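Local coordinates for 3-guanidinopropionase (Pseudomonas aeruginosa, PDB 3NIQ) that catalyses the manganese-dependent hydrolysis of 3-guanidinopropanoate to beta-alanine and urea, acting as a homohexamer of the arginase family, at the interface of chains A and B and the interface of chains A and C. Sequence-based numbering; all coordinates share one arbitrary frame. Chains: chain A/B/C, 3-guanidinopropionase.

Contact 1: the interface of chains A and B. Residues chain A 48-49, 158, 164; chain B 55, 95-96.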
loop_
_atom_site.group_PDB
_atom_site.type_symbol
_atom_site.label_atom_id
_atom_site.label_comp_id
_atom_site.label_asym_id
_atom_site.label_seq_id
_atom_site.Cartn_x
_atom_site.Cartn_y
_atom_site.Cartn_z
ATOM N N THR A 48 -5.965 -23.669 -5.474
ATOM C CA THR A 48 -5.776 -22.915 -4.234
ATOM C C THR A 48 -6.971 -23.014 -3.265
ATOM O O THR A 48 -8.094 -22.630 -3.593
ATOM C CB THR A 48 -5.362 -21.433 -4.510
ATOM O OG1 THR A 48 -4.042 -21.420 -5.085
ATOM C CG2 THR A 48 -5.348 -20.653 -3.209
ATOM N N THR A 49 -6.691 -23.479 -2.054
ATOM C CA THR A 49 -7.734 -23.698 -1.043
ATOM C C THR A 49 -7.959 -22.523 -0.101
ATOM O O THR A 49 -8.976 -22.461 0.594
ATOM C CB THR A 49 -7.425 -24.932 -0.204
ATOM O OG1 THR A 49 -6.114 -24.808 0.342
ATOM C CG2 THR A 49 -7.497 -26.174 -1.076
ATOM N N PHE A 158 -11.968 -31.209 1.175
ATOM C CA PHE A 158 -13.422 -30.973 1.082
ATOM C C PHE A 158 -14.144 -32.124 0.370
ATOM O O PHE A 158 -14.823 -31.915 -0.638
ATOM C CB PHE A 158 -13.717 -29.636 0.364
ATOM C CG PHE A 158 -12.859 -28.474 0.833
ATOM C CD1 PHE A 158 -13.176 -27.784 2.011
ATOM C CD2 PHE A 158 -11.744 -28.060 0.089
ATOM C CE1 PHE A 158 -12.393 -26.710 2.446
ATOM C CE2 PHE A 158 -10.945 -26.982 0.516
ATOM C CZ PHE A 158 -11.262 -26.307 1.688
ATOM N N THR A 164 -5.324 -30.425 -5.458
ATOM C CA THR A 164 -5.201 -29.064 -4.932
ATOM C C THR A 164 -3.715 -28.768 -4.901
ATOM O O THR A 164 -2.892 -29.666 -5.099
ATOM C CB THR A 164 -5.716 -28.927 -3.483
ATOM O OG1 THR A 164 -4.796 -29.576 -2.605
ATOM C CG2 THR A 164 -7.125 -29.542 -3.313
ATOM N N ARG B 55 -13.723 -14.139 -2.650
ATOM C CA ARG B 55 -13.942 -15.104 -1.562
ATOM C C ARG B 55 -13.711 -14.467 -0.175
ATOM O O ARG B 55 -14.269 -14.924 0.841
ATOM C CB ARG B 55 -13.031 -16.321 -1.723
ATOM C CG ARG B 55 -11.532 -16.010 -1.609
ATOM C CD ARG B 55 -10.686 -17.265 -1.778
ATOM N NE ARG B 55 -10.761 -17.767 -3.144
ATOM C CZ ARG B 55 -10.270 -18.928 -3.566
ATOM N NH1 ARG B 55 -9.644 -19.743 -2.724
ATOM N NH2 ARG B 55 -10.414 -19.275 -4.849
ATOM N N PRO B 95 -14.088 -24.176 -2.506
ATOM C CA PRO B 95 -13.239 -23.387 -3.405
ATOM C C PRO B 95 -12.613 -24.208 -4.552
ATOM O O PRO B 95 -12.122 -23.631 -5.522
ATOM C CB PRO B 95 -12.149 -22.847 -2.468
ATOM C CG PRO B 95 -12.059 -23.849 -1.390
ATOM C CD PRO B 95 -13.453 -24.374 -1.188
ATOM N N ILE B 96 -12.642 -25.534 -4.429
ATOM C CA ILE B 96 -12.020 -26.448 -5.394
ATOM C C ILE B 96 -13.015 -27.070 -6.383
ATOM O O ILE B 96 -12.631 -27.434 -7.490
ATOM C CB ILE B 96 -11.273 -27.613 -4.683
ATOM C CG1 ILE B 96 -10.119 -27.085 -3.826
ATOM C CG2 ILE B 96 -10.760 -28.647 -5.710
ATOM C CD1 ILE B 96 -9.159 -26.158 -4.575
HETATM O O HOH W 1 -9.423 -21.868 -5.763
#

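Contact 2: the interface of chains A and C. Residues chain A 43, 55, 59, 90, 93; chain C 15, 17-19.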
loop_
_atom_site.group_PDB
_atom_site.type_symbol
_atom_site.label_atom_id
_atom_site.label_comp_id
_atom_site.label_asym_id
_atom_site.label_seq_id
_atom_site.Cartn_x
_atom_site.Cartn_y
_atom_site.Cartn_z
ATOM N N PRO A 43 -0.189 -19.610 -15.514
ATOM C CA PRO A 43 -0.992 -18.664 -14.745
ATOM C C PRO A 43 -2.270 -19.329 -14.264
ATOM O O PRO A 43 -3.329 -19.113 -14.830
ATOM C CB PRO A 43 -1.269 -17.549 -15.758
ATOM C CG PRO A 43 -1.267 -18.255 -17.107
ATOM C CD PRO A 43 -0.235 -19.338 -16.974
ATOM N N ARG A 55 -2.422 -16.845 -10.117
ATOM C CA ARG A 55 -2.675 -16.753 -11.560
ATOM C C ARG A 55 -1.962 -15.550 -12.176
ATOM O O ARG A 55 -1.640 -15.547 -13.373
ATOM C CB ARG A 55 -4.187 -16.688 -11.853
ATOM C CG ARG A 55 -4.870 -15.409 -11.374
ATOM C CD ARG A 55 -6.392 -15.441 -11.661
ATOM N NE ARG A 55 -7.063 -16.531 -10.955
ATOM C CZ ARG A 55 -8.349 -16.845 -11.103
ATOM N NH1 ARG A 55 -9.132 -16.128 -11.923
ATOM N NH2 ARG A 55 -8.863 -17.854 -10.412
ATOM N N ARG A 59 2.930 -13.003 -14.941
ATOM C CA ARG A 59 3.017 -11.665 -15.504
ATOM C C ARG A 59 3.975 -10.786 -14.686
ATOM O O ARG A 59 4.808 -10.068 -15.241
ATOM C CB ARG A 59 1.646 -10.995 -15.582
ATOM C CG ARG A 59 1.729 -9.626 -16.339
ATOM C CD ARG A 59 0.403 -9.236 -16.890
ATOM N NE ARG A 59 0.131 -9.955 -18.130
ATOM C CZ ARG A 59 -1.056 -10.000 -18.726
ATOM N NH1 ARG A 59 -2.106 -9.393 -18.191
ATOM N NH2 ARG A 59 -1.204 -10.680 -19.855
ATOM N N ASP A 90 2.812 -18.561 -22.212
ATOM C CA ASP A 90 2.113 -19.220 -21.113
ATOM C C ASP A 90 1.458 -20.519 -21.549
ATOM O O ASP A 90 0.893 -20.586 -22.630
ATOM C CB ASP A 90 1.004 -18.313 -20.562
ATOM C CG ASP A 90 1.534 -17.130 -19.771
ATOM O OD1 ASP A 90 2.727 -17.106 -19.374
ATOM O OD2 ASP A 90 0.723 -16.219 -19.547
ATOM N N VAL A 93 -4.588 -22.423 -20.006
ATOM C CA VAL A 93 -5.186 -22.542 -18.690
ATOM C C VAL A 93 -6.695 -22.244 -18.789
ATOM O O VAL A 93 -7.115 -21.494 -19.665
ATOM C CB VAL A 93 -4.482 -21.551 -17.708
ATOM C CG1 VAL A 93 -5.293 -21.329 -16.467
ATOM C CG2 VAL A 93 -3.067 -22.048 -17.348
ATOM N N PRO C 15 -7.158 -16.252 -21.044
ATOM C CA PRO C 15 -7.675 -15.314 -20.049
ATOM C C PRO C 15 -6.831 -14.043 -19.985
ATOM O O PRO C 15 -5.651 -14.065 -20.352
ATOM C CB PRO C 15 -7.582 -16.090 -18.735
ATOM C CG PRO C 15 -7.392 -17.525 -19.114
ATOM C CD PRO C 15 -6.744 -17.540 -20.452
ATOM N N PHE C 17 -5.429 -12.313 -17.708
ATOM C CA PHE C 17 -4.269 -12.273 -16.836
ATOM C C PHE C 17 -3.072 -12.988 -17.465
ATOM O O PHE C 17 -1.980 -12.978 -16.896
ATOM C CB PHE C 17 -4.589 -12.869 -15.461
ATOM C CG PHE C 17 -5.230 -14.246 -15.506
ATOM C CD1 PHE C 17 -4.469 -15.387 -15.717
ATOM C CD2 PHE C 17 -6.604 -14.393 -15.297
ATOM C CE1 PHE C 17 -5.067 -16.662 -15.742
ATOM C CE2 PHE C 17 -7.210 -15.631 -15.338
ATOM C CZ PHE C 17 -6.438 -16.786 -15.564
ATOM N N ALA C 18 -3.287 -13.603 -18.628
ATOM C CA ALA C 18 -2.282 -14.446 -19.274
ATOM C C ALA C 18 -1.789 -13.850 -20.584
ATOM O O ALA C 18 -2.374 -12.888 -21.101
ATOM C CB ALA C 18 -2.841 -15.843 -19.533
ATOM N N GLY C 19 -0.695 -14.404 -21.103
ATOM C CA GLY C 19 -0.138 -13.933 -22.366
ATOM C C GLY C 19 0.841 -12.806 -22.118
ATOM O O GLY C 19 0.751 -12.090 -21.125
HETATM O O HOH W 2 -0.155 -14.172 -15.193
HETATM O O HOH W 3 2.210 -12.180 -18.714
#

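Contact 3: the interface of chains A and B. Residues chain A 94, 96-97, 104; chain B 158, 161.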
loop_
_atom_site.group_PDB
_atom_site.type_symbol
_atom_site.label_atom_id
_atom_site.label_comp_id
_atom_site.label_asym_id
_atom_site.label_seq_id
_atom_site.Cartn_x
_atom_site.Cartn_y
_atom_site.Cartn_z
ATOM N N ASN A 94 -7.485 -22.833 -17.891
ATOM C CA ASN A 94 -8.927 -22.580 -17.778
ATOM C C ASN A 94 -9.263 -22.273 -16.308
ATOM O O ASN A 94 -9.317 -23.181 -15.466
ATOM C CB ASN A 94 -9.727 -23.793 -18.265
ATOM C CG ASN A 94 -11.251 -23.600 -18.155
ATOM O OD1 ASN A 94 -11.761 -22.696 -17.479
ATOM N ND2 ASN A 94 -11.978 -24.479 -18.809
ATOM N N ILE A 96 -11.885 -21.612 -14.773
ATOM C CA ILE A 96 -13.193 -22.075 -14.318
ATOM C C ILE A 96 -13.247 -23.584 -14.064
ATOM O O ILE A 96 -14.046 -24.055 -13.250
ATOM C CB ILE A 96 -14.297 -21.691 -15.354
ATOM C CG1 ILE A 96 -14.350 -20.176 -15.530
ATOM C CG2 ILE A 96 -15.686 -22.238 -14.947
ATOM C CD1 ILE A 96 -14.501 -19.384 -14.200
ATOM N N ASP A 97 -12.394 -24.327 -14.756
ATOM C CA ASP A 97 -12.476 -25.788 -14.819
ATOM C C ASP A 97 -11.098 -26.378 -14.567
ATOM O O ASP A 97 -10.231 -26.360 -15.449
ATOM C CB ASP A 97 -12.981 -26.202 -16.213
ATOM C CG ASP A 97 -13.165 -27.707 -16.361
ATOM O OD1 ASP A 97 -12.617 -28.494 -15.544
ATOM O OD2 ASP A 97 -13.868 -28.105 -17.315
ATOM N N ARG A 104 -5.024 -29.500 -20.260
ATOM C CA ARG A 104 -4.436 -28.576 -21.231
ATOM C C ARG A 104 -2.974 -28.305 -20.897
ATOM O O ARG A 104 -2.111 -28.281 -21.785
ATOM C CB ARG A 104 -5.255 -27.286 -21.289
ATOM C CG ARG A 104 -6.583 -27.485 -22.052
ATOM C CD ARG A 104 -7.648 -26.468 -21.686
ATOM N NE ARG A 104 -7.343 -25.147 -22.217
ATOM C CZ ARG A 104 -8.253 -24.213 -22.487
ATOM N NH1 ARG A 104 -9.540 -24.456 -22.277
ATOM N NH2 ARG A 104 -7.868 -23.037 -22.968
ATOM N N PHE B 158 -14.626 -19.913 -22.092
ATOM C CA PHE B 158 -13.498 -20.830 -22.352
ATOM C C PHE B 158 -13.967 -22.260 -22.604
ATOM O O PHE B 158 -13.545 -23.194 -21.919
ATOM C CB PHE B 158 -12.477 -20.810 -21.192
ATOM C CG PHE B 158 -12.134 -19.426 -20.680
ATOM C CD1 PHE B 158 -11.231 -18.612 -21.362
ATOM C CD2 PHE B 158 -12.689 -18.955 -19.485
ATOM C CE1 PHE B 158 -10.915 -17.330 -20.869
ATOM C CE2 PHE B 158 -12.383 -17.691 -18.987
ATOM C CZ PHE B 158 -11.498 -16.871 -19.672
ATOM N N ASN B 161 -18.408 -24.094 -20.641
ATOM C CA ASN B 161 -18.580 -23.744 -19.233
ATOM C C ASN B 161 -19.736 -22.755 -19.047
ATOM O O ASN B 161 -19.644 -21.606 -19.454
ATOM C CB ASN B 161 -17.265 -23.222 -18.640
ATOM C CG ASN B 161 -16.136 -24.252 -18.715
ATOM O OD1 ASN B 161 -16.216 -25.323 -18.110
ATOM N ND2 ASN B 161 -15.072 -23.921 -19.451
#

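Contact 1: the interface of chains A and B
A:Thr48 has an extended backbone (phi -80°, psi 123°), and its carbonyl points at the guanidinium of B:Arg55 and the CD1 end of B:Ile96. The patch joins subunits of a hexameric ureohydrolase of the arginase family and is built mostly from loops, with B:Arg55 coming from the 3-10 helix 54-56. The carbonyl O of A:Thr48 takes up the arginine both directly and through a water. The terminal nitrogen NH1 of B:Arg55 approaches it at 3.4 Å, a weak but nearly straight hydrogen bond. NH2 of the same guanidinium reaches water 1 at 2.9 Å. That water lies 2.7 Å from A:Thr48 O and also touches the carbonyl O of B:Pro95, linking both backbones to the arginine. Carbonyl and water both lie at the guanidinium edge, in its plane; a bend at chi3 of B:Arg55 (68°) turns the group towards them. The remaining contact is apolar. One ring face of A:Phe158 receives B:Pro95, whose CG is 3.8 Å from CE2, while CD stands above the plane towards the rim. The two side chains cross at about a right angle. CG2 of A:Thr49 lies at the edge of the same aromatic ring. The CG1-CD1 arm of B:Ile96 packs onto two neighbouring methyls: CG2 of A:Thr49, 3.9 Å from CD1, and CG2 of A:Thr164, 3.9 Å from CG1.

Contact 2: the interface of chains A and C
C:Phe17, which buries 69 Å², packs against A:Arg55 and A:Pro43 at a subunit interface of this arginase-family hexamer. Its ring has A:Arg55 CD over one face, 3.9 Å from the centroid, a CH-pi contact made by the aliphatic part of the arginine. The guanidinium itself is turned 50° from the ring plane and does not stack flat on it. C:Pro15 of the same chain covers the opposite face, so the ring is sandwiched. At its edge, in plane, comes A:Pro43, with CB 3.9 Å from C:Phe17 CD1; its neighbouring CG carbon meets the methyl CB of C:Ala18 at 3.8 Å. Through water 2, the carbonyl O of A:Arg55 is joined to that of C:Phe17, which lies 2.8 Å from the water.

A:Arg59, from helix 57-64, supplies the second anchor. Its CG is anti to the backbone N (chi1 -173°), and a bend at chi3 brings the guanidinium alongside the chain C backbone. NH2 donates to the carbonyl O of C:Gly19 at 2.7 Å, straight (171° at H) and in the guanidinium plane. Water 3 joins NE to the same oxygen, giving it a second partner. The carbonyl O of C:Phe17 sits over the centre of the guanidinium face. At the end of strand 85-90, A:Asp90 OD2 accepts a hydrogen bond of 2.8 Å from the amide N of C:Gly19, the same glycine whose carbonyl binds A:Arg59, with the donor above the carboxylate plane.

Contact 3: the interface of chains A and B
A:Asn94 and B:Asn161 approach from opposite directions, their amide planes 67° apart. As modelled, this polar meeting is not a hydrogen bond: the amide nitrogens ND2 of A:Asn94 and ND2 of B:Asn161 lie 3.2 Å apart. This approach may mean that the O and N of one amide are interchanged; the structure alone does not settle it. OD1 of B:Asn161 faces a carboxylate oxygen, A:Asp97 OD2, at 3.7 Å, the two flat groups nearly perpendicular. The carbonyl O of B:Phe158 lies 3.7 Å from A:Asn94 ND2 and 4.2 Å from A:Arg104 NH1.

Within chain A, the A:Asn94 amide is oriented by its own backbone. Its OD1 accepts the backbone N of A:Ile96 at 2.9 Å, with the donor tilted from the carbonyl plane, and a weaker bond comes from A:Asp97 N. Together these resemble an Asx turn.

Apolar contact is slight: A:Ile96 CG2, anti to the backbone N, passes B:Asn161 CB at 4.1 Å, the side chains running in opposite directions.

In the fold, A:Asn94 to A:Asp97 belong to the loop between strand 85-90 and helix 98-114, which carries A:Arg104, whereas B:Phe158 and B:Asn161 lie on the loop between strand 142-147 and helix 168-174.

Contact 2 lies about 13 Å from contact 3 and 19 Å from contact 1, between centres of C-alpha atoms; contacts 1 and 3 are about 16 Å apart. Contacts 1 and 3 belong to the same two-fold A-B interface and share Ile96 and Phe158 with the chains exchanged, so one loop pair is used in both senses. Arg55 appears from chain B against A in contact 1 and from chain A against C in contact 2, so each subunit uses it towards two neighbours; A:Val93 and A:Asn94 put neighbouring loop residues against chains C and B. This short surface thus meets two partners, consistent with the homohexamer.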